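Local coordinates for protein chitin deacetylase 1 (Bombyx mori, PDB 5ZNT) that removes the N-acetyl groups from N-acetyl-D-glucosamine units of chitin with the help of a zinc ion, yielding chitosan and acetate, at residues N84-Q89 against Q358-C363; I98-I103 against V129-F134. All blocks are in the same frame, centred on the assembly; numbering follows the deposited sequence.

Contact 1. Residues N84-Q89 against Q358-C363; sequences NYSAVQ and QTCLRC. With NAG (2-acetamido-2-deoxy-beta-D-glucopyranose), chain B.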
loop_
_atom_site.group_PDB
_atom_site.type_symbol
_atom_site.label_atom_id
_atom_site.label_comp_id
_atom_site.label_asym_id
_atom_site.label_seq_id
_atom_site.Cartn_x
_atom_site.Cartn_y
_atom_site.Cartn_z
ATOM N N ASN A 84 -7.932 -5.727 -14.840
ATOM C CA ASN A 84 -8.240 -4.930 -16.022
ATOM C C ASN A 84 -7.187 -3.829 -16.100
ATOM O O ASN A 84 -7.197 -2.899 -15.287
ATOM C CB ASN A 84 -9.661 -4.409 -15.872
ATOM C CG ASN A 84 -10.075 -3.424 -16.938
ATOM O OD1 ASN A 84 -9.262 -2.782 -17.617
ATOM N ND2 ASN A 84 -11.382 -3.298 -17.082
ATOM N N TYR A 85 -6.253 -3.947 -17.051
ATOM C CA TYR A 85 -5.128 -3.021 -17.073
ATOM C C TYR A 85 -5.471 -1.651 -17.646
ATOM O O TYR A 85 -4.730 -0.696 -17.376
ATOM C CB TYR A 85 -3.937 -3.645 -17.811
ATOM C CG TYR A 85 -3.330 -4.695 -16.907
ATOM C CD1 TYR A 85 -2.405 -4.336 -15.911
ATOM C CD2 TYR A 85 -3.757 -6.021 -16.977
ATOM C CE1 TYR A 85 -1.878 -5.290 -15.056
ATOM C CE2 TYR A 85 -3.246 -6.983 -16.132
ATOM C CZ TYR A 85 -2.336 -6.609 -15.155
ATOM O OH TYR A 85 -1.866 -7.575 -14.327
ATOM N N SER A 86 -6.571 -1.523 -18.401
ATOM C CA SER A 86 -7.080 -0.190 -18.737
ATOM C C SER A 86 -7.552 0.531 -17.489
ATOM O O SER A 86 -7.400 1.752 -17.372
ATOM C CB SER A 86 -8.249 -0.286 -19.716
ATOM O OG SER A 86 -7.782 -0.813 -20.932
ATOM N N ALA A 87 -8.176 -0.211 -16.570
ATOM C CA ALA A 87 -8.642 0.383 -15.321
ATOM C C ALA A 87 -7.472 0.769 -14.433
ATOM O O ALA A 87 -7.501 1.828 -13.791
ATOM C CB ALA A 87 -9.584 -0.585 -14.596
ATOM N N VAL A 88 -6.450 -0.098 -14.355
ATOM C CA VAL A 88 -5.228 0.246 -13.637
ATOM C C VAL A 88 -4.649 1.543 -14.204
ATOM O O VAL A 88 -4.257 2.450 -13.464
ATOM C CB VAL A 88 -4.211 -0.919 -13.730
ATOM C CG1 VAL A 88 -2.857 -0.498 -13.249
ATOM C CG2 VAL A 88 -4.691 -2.172 -12.916
ATOM N N GLN A 89 -4.602 1.642 -15.529
ATOM C CA GLN A 89 -4.062 2.827 -16.191
ATOM C C GLN A 89 -4.864 4.071 -15.843
ATOM O O GLN A 89 -4.294 5.142 -15.603
ATOM C CB GLN A 89 -4.055 2.608 -17.705
ATOM C CG GLN A 89 -3.513 3.794 -18.514
ATOM C CD GLN A 89 -3.492 3.481 -20.011
ATOM O OE1 GLN A 89 -4.308 2.708 -20.514
ATOM N NE2 GLN A 89 -2.565 4.089 -20.719
ATOM N N GLN A 358 -8.076 -6.842 -20.189
ATOM C CA GLN A 358 -8.430 -5.619 -20.894
ATOM C C GLN A 358 -7.252 -4.646 -20.843
ATOM O O GLN A 358 -6.594 -4.500 -19.805
ATOM C CB GLN A 358 -9.696 -4.993 -20.300
ATOM C CG GLN A 358 -10.903 -5.929 -20.231
ATOM C CD GLN A 358 -10.791 -6.910 -19.060
ATOM O OE1 GLN A 358 -10.035 -6.674 -18.110
ATOM N NE2 GLN A 358 -11.519 -8.026 -19.139
ATOM N N THR A 359 -6.967 -4.013 -21.982
ATOM C CA THR A 359 -5.828 -3.118 -22.124
ATOM C C THR A 359 -6.068 -2.211 -23.326
ATOM O O THR A 359 -6.736 -2.603 -24.290
ATOM C CB THR A 359 -4.519 -3.901 -22.302
ATOM O OG1 THR A 359 -3.426 -3.002 -22.512
ATOM C CG2 THR A 359 -4.601 -4.848 -23.511
ATOM N N CYS A 360 -5.487 -1.011 -23.277
ATOM C CA CYS A 360 -5.501 -0.148 -24.454
ATOM C C CYS A 360 -4.509 -0.613 -25.503
ATOM O O CYS A 360 -4.591 -0.175 -26.657
ATOM C CB CYS A 360 -5.190 1.300 -24.065
ATOM S SG CYS A 360 -6.467 2.064 -23.067
ATOM N N LEU A 361 -3.567 -1.467 -25.123
ATOM C CA LEU A 361 -2.626 -2.031 -26.076
ATOM C C LEU A 361 -3.305 -3.107 -26.918
ATOM O O LEU A 361 -4.338 -3.663 -26.538
ATOM C CB LEU A 361 -1.428 -2.647 -25.352
ATOM C CG LEU A 361 -0.219 -1.804 -24.988
ATOM C CD1 LEU A 361 -0.590 -0.762 -23.937
ATOM C CD2 LEU A 361 0.872 -2.760 -24.484
ATOM N N ARG A 362 -2.705 -3.404 -28.080
ATOM C CA ARG A 362 -3.105 -4.595 -28.821
ATOM C C ARG A 362 -2.859 -5.836 -27.970
ATOM O O ARG A 362 -1.967 -5.866 -27.119
ATOM C CB ARG A 362 -2.324 -4.722 -30.136
ATOM C CG ARG A 362 -0.837 -4.696 -29.888
ATOM C CD ARG A 362 0.035 -5.597 -30.790
ATOM N NE ARG A 362 1.444 -5.345 -30.456
ATOM C CZ ARG A 362 2.353 -6.282 -30.191
ATOM N NH1 ARG A 362 2.042 -7.573 -30.255
ATOM N NH2 ARG A 362 3.587 -5.918 -29.875
ATOM N N CYS A 363 -3.652 -6.877 -28.214
ATOM C CA CYS A 363 -3.554 -8.074 -27.400
ATOM C C CYS A 363 -2.198 -8.745 -27.619
ATOM O O CYS A 363 -1.712 -8.793 -28.747
ATOM C CB CYS A 363 -4.681 -9.041 -27.751
ATOM S SG CYS A 363 -6.284 -8.315 -27.374
HETATM C C1 NAG B . -11.947 -2.372 -18.007
HETATM C C2 NAG B . -13.441 -2.497 -18.231
HETATM C C3 NAG B . -13.903 -1.402 -19.192
HETATM C C4 NAG B . -13.434 -0.027 -18.716
HETATM C C5 NAG B . -11.951 -0.055 -18.353
HETATM C C6 NAG B . -11.472 1.215 -17.689
HETATM C C7 NAG B . -13.940 -4.896 -17.958
HETATM C C8 NAG B . -14.424 -6.134 -18.655
HETATM N N2 NAG B . -13.832 -3.807 -18.723
HETATM O O3 NAG B . -15.320 -1.473 -19.277
HETATM O O4 NAG B . -13.442 0.910 -19.786
HETATM O O5 NAG B . -11.674 -1.131 -17.454
HETATM O O6 NAG B . -12.279 1.531 -16.563
HETATM O O7 NAG B . -13.630 -4.893 -16.757
HETATM O O HOH W 1 -4.424 -0.017 -20.778
#

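Contact 2. Residues I98-I103 against V129-F134; sequences IAVHSI and VIIEKF. With ZN (zinc ion), chain C.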
loop_
_atom_site.group_PDB
_atom_site.type_symbol
_atom_site.label_atom_id
_atom_site.label_comp_id
_atom_site.label_asym_id
_atom_site.label_seq_id
_atom_site.Cartn_x
_atom_site.Cartn_y
_atom_site.Cartn_z
ATOM N N ILE A 98 -0.011 2.997 -8.032
ATOM C CA ILE A 98 -0.104 1.582 -8.387
ATOM C C ILE A 98 1.144 0.897 -7.863
ATOM O O ILE A 98 2.257 1.321 -8.178
ATOM C CB ILE A 98 -0.229 1.375 -9.904
ATOM C CG1 ILE A 98 -1.467 2.083 -10.433
ATOM C CG2 ILE A 98 -0.261 -0.143 -10.235
ATOM C CD1 ILE A 98 -2.789 1.597 -9.821
ATOM N N ALA A 99 0.960 -0.154 -7.062
ATOM C CA ALA A 99 2.057 -0.945 -6.506
ATOM C C ALA A 99 1.792 -2.412 -6.825
ATOM O O ALA A 99 0.724 -2.759 -7.340
ATOM C CB ALA A 99 2.185 -0.736 -4.978
ATOM N N VAL A 100 2.756 -3.306 -6.533
ATOM C CA VAL A 100 2.620 -4.701 -6.966
ATOM C C VAL A 100 2.284 -5.593 -5.785
ATOM O O VAL A 100 2.756 -5.389 -4.655
ATOM C CB VAL A 100 3.860 -5.232 -7.711
ATOM C CG1 VAL A 100 4.212 -4.322 -8.901
ATOM C CG2 VAL A 100 5.056 -5.431 -6.783
ATOM N N HIS A 101 1.479 -6.614 -6.072
ATOM C CA HIS A 101 0.981 -7.592 -5.121
ATOM C C HIS A 101 1.136 -9.001 -5.707
ATOM O O HIS A 101 0.348 -9.900 -5.397
ATOM C CB HIS A 101 -0.477 -7.277 -4.782
ATOM C CG HIS A 101 -1.037 -8.020 -3.604
ATOM N ND1 HIS A 101 -0.357 -8.175 -2.415
ATOM C CD2 HIS A 101 -2.253 -8.603 -3.419
ATOM C CE1 HIS A 101 -1.119 -8.835 -1.556
ATOM N NE2 HIS A 101 -2.273 -9.113 -2.143
ATOM N N SER A 102 2.122 -9.177 -6.600
ATOM C CA SER A 102 2.567 -10.425 -7.236
ATOM C C SER A 102 1.756 -10.824 -8.479
ATOM O O SER A 102 0.647 -10.332 -8.713
ATOM C CB SER A 102 2.588 -11.608 -6.254
ATOM O OG SER A 102 1.331 -12.241 -6.209
ATOM N N ILE A 103 2.327 -11.719 -9.281
ATOM C CA ILE A 103 1.628 -12.269 -10.445
ATOM C C ILE A 103 0.626 -13.337 -10.019
ATOM O O ILE A 103 -0.556 -13.282 -10.376
ATOM C CB ILE A 103 2.649 -12.843 -11.446
ATOM C CG1 ILE A 103 3.430 -11.699 -12.109
ATOM C CG2 ILE A 103 1.920 -13.770 -12.482
ATOM C CD1 ILE A 103 4.550 -12.177 -13.066
ATOM N N VAL A 129 6.560 -5.502 -14.545
ATOM C CA VAL A 129 6.649 -5.503 -16.011
ATOM C C VAL A 129 5.255 -5.551 -16.638
ATOM O O VAL A 129 4.957 -4.819 -17.593
ATOM C CB VAL A 129 7.514 -6.688 -16.481
ATOM C CG1 VAL A 129 7.254 -7.023 -17.969
ATOM C CG2 VAL A 129 9.003 -6.413 -16.224
ATOM N N ILE A 130 4.384 -6.419 -16.119
ATOM C CA ILE A 130 3.024 -6.523 -16.648
ATOM C C ILE A 130 2.314 -5.181 -16.574
ATOM O O ILE A 130 1.715 -4.710 -17.557
ATOM C CB ILE A 130 2.239 -7.613 -15.891
ATOM C CG1 ILE A 130 2.925 -8.972 -16.063
ATOM C CG2 ILE A 130 0.777 -7.672 -16.386
ATOM C CD1 ILE A 130 2.234 -10.107 -15.276
ATOM N N ILE A 131 2.364 -4.540 -15.403
ATOM C CA ILE A 131 1.674 -3.262 -15.226
ATOM C C ILE A 131 2.230 -2.212 -16.172
ATOM O O ILE A 131 1.471 -1.511 -16.858
ATOM C CB ILE A 131 1.791 -2.774 -13.777
ATOM C CG1 ILE A 131 1.027 -3.718 -12.828
ATOM C CG2 ILE A 131 1.254 -1.344 -13.664
ATOM C CD1 ILE A 131 1.340 -3.431 -11.347
ATOM N N GLU A 132 3.561 -2.052 -16.178
ATOM C CA GLU A 132 4.187 -1.011 -16.991
ATOM C C GLU A 132 3.838 -1.193 -18.459
ATOM O O GLU A 132 3.538 -0.211 -19.164
ATOM C CB GLU A 132 5.704 -1.013 -16.782
ATOM C CG GLU A 132 6.118 -0.500 -15.376
ATOM C CD GLU A 132 7.642 -0.515 -15.136
ATOM O OE1 GLU A 132 8.384 -1.084 -15.948
ATOM O OE2 GLU A 132 8.105 0.038 -14.122
ATOM N N LYS A 133 3.814 -2.448 -18.929
ATOM C CA LYS A 133 3.426 -2.691 -20.314
ATOM C C LYS A 133 1.933 -2.470 -20.537
ATOM O O LYS A 133 1.541 -1.616 -21.342
ATOM C CB LYS A 133 3.806 -4.103 -20.762
ATOM C CG LYS A 133 3.326 -4.390 -22.198
ATOM C CD LYS A 133 3.932 -5.686 -22.755
ATOM C CE LYS A 133 3.298 -6.004 -24.145
ATOM N NZ LYS A 133 3.912 -7.257 -24.710
ATOM N N PHE A 134 1.077 -3.253 -19.874
ATOM C CA PHE A 134 -0.332 -3.249 -20.265
ATOM C C PHE A 134 -1.119 -2.070 -19.732
ATOM O O PHE A 134 -2.216 -1.816 -20.245
ATOM C CB PHE A 134 -0.981 -4.575 -19.884
ATOM C CG PHE A 134 -0.412 -5.693 -20.680
ATOM C CD1 PHE A 134 -0.767 -5.840 -22.026
ATOM C CD2 PHE A 134 0.577 -6.509 -20.139
ATOM C CE1 PHE A 134 -0.209 -6.843 -22.809
ATOM C CE2 PHE A 134 1.157 -7.520 -20.915
ATOM C CZ PHE A 134 0.756 -7.690 -22.253
HETATM ZN ZN ZN C . -3.995 -10.189 -1.561
HETATM O O HOH W 2 -4.165 -8.838 0.288
HETATM O O HOH W 3 -2.941 -10.895 0.363
HETATM O O HOH W 4 -5.792 -11.105 -0.815
#

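Contact 1. Residues N84-Q89 against Q358-C363
At the capped N-terminus of helix 85-93, the backbone oxygen of Q358, in the β-hairpin strand 355-359, receives two amides of the first turn. S86 N donates to Q358 O at 3.3 Å from above the carbonyl plane, while the bond from Y85 N to Q358 O is short but bent and weak (129°). First-turn amides have no helical acceptors, so a strand carbonyl suits this place. N84 is the N-cap: its OD1 accepts from A87 N at 3.0 Å, a role asparagine's short amide fills well. The same amide carries the N-linked glycan, ND2 being bonded to NAG C1 and also donating to NAG O7. The Q358 chain bends at chi2 (78°), which turns CD toward N84 and the sugar; its OE1 lies 3.2 Å from N84 CB, and NE2 rests against the acetyl methyl, C8. An alanine at Q358 would probably open a gap beside N84 CB and take away the packing against that methyl, leaving the acetamido group to its bond from ND2. Further along, C360, disulfide-bonded to C337, sets SG 3.4 Å from Q89 OE1. Beside that sulfur a water joins the two segments, donating to Q89 OE1 at 2.7 Å and accepting from C360 N at 2.9 Å.

Contact 2. Residues I98-I103 against V129-F134
In the polysaccharide deacetylase domain of this CE4 enzyme, strand 97-100 of the parallel sheet is packed against helix 117-134, and the strand leads straight into a zinc ligand. The short segments 98-100 and 129-134 run roughly antiparallel, their directions 146° apart and their axes 9.6 Å from each other, and no hydrogen bond joins them. The contact centres on I131, whose CD1 reaches the strand between two residues that both point toward the helix. I98 CG2 lies 3.8 Å from I131 CD1, and V100 CG1 meets the same methyl at 3.9 Å. I131 CG1 stands anti to the carbonyl carbon (chi1 -66°) and CD1 continues the extended chain (chi2 169°), which carries the methyl far enough to span the gap. β-Branched I98 and V100 suit the strand, while the long, flexible ends of I130 and I131 let the helix reach across with their methyls. A second pair lies beyond the strand's end, where I103 CG1 touches I130 CD1 at 3.7 Å and the two side chains cross obliquely. A99 points away from the helix and packs on F77 of the neighbouring strand, where a small residue fits.

Just after the strand, H101 turns its ring away from the helix and binds zinc through NE2 at 2.1 Å; D46, H105 and three waters complete the site. With both nitrogens held, ND1 by R146 O and NE2 by the zinc, the ring's rotation is set, and the bond at ND1 would probably make NE2 a stronger donor to the metal. S102 OG donates to H101 O at 2.7 Å, on a lone pair, and also accepts from H105 N, tying the two histidines' backbones together. The helix-strand contact is carried by apolar side chains and so depends on burial and shape, whereas polar and metal bonds set the direction of the histidine that follows.

The two contacts lie on the same side of the chain's centre, their centres 12 Å apart. Helix 85-93 of contact 1 is followed directly by strand 97-100 of contact 2, then helix 117-134; the partner hairpin strand 355-359 comes more than 200 residues later, so contact 2 falls within the span that contact 1 brings together. They also touch: T359 OG1 is probably hydrogen-bonded to F134 O at the end of helix 117-134, and Y85 OH packs on I130 CG2, its polar partner being H80. The C-terminal hairpin and its neighbouring glycan are thereby joined, through two helices, to the strand that leads into the zinc site.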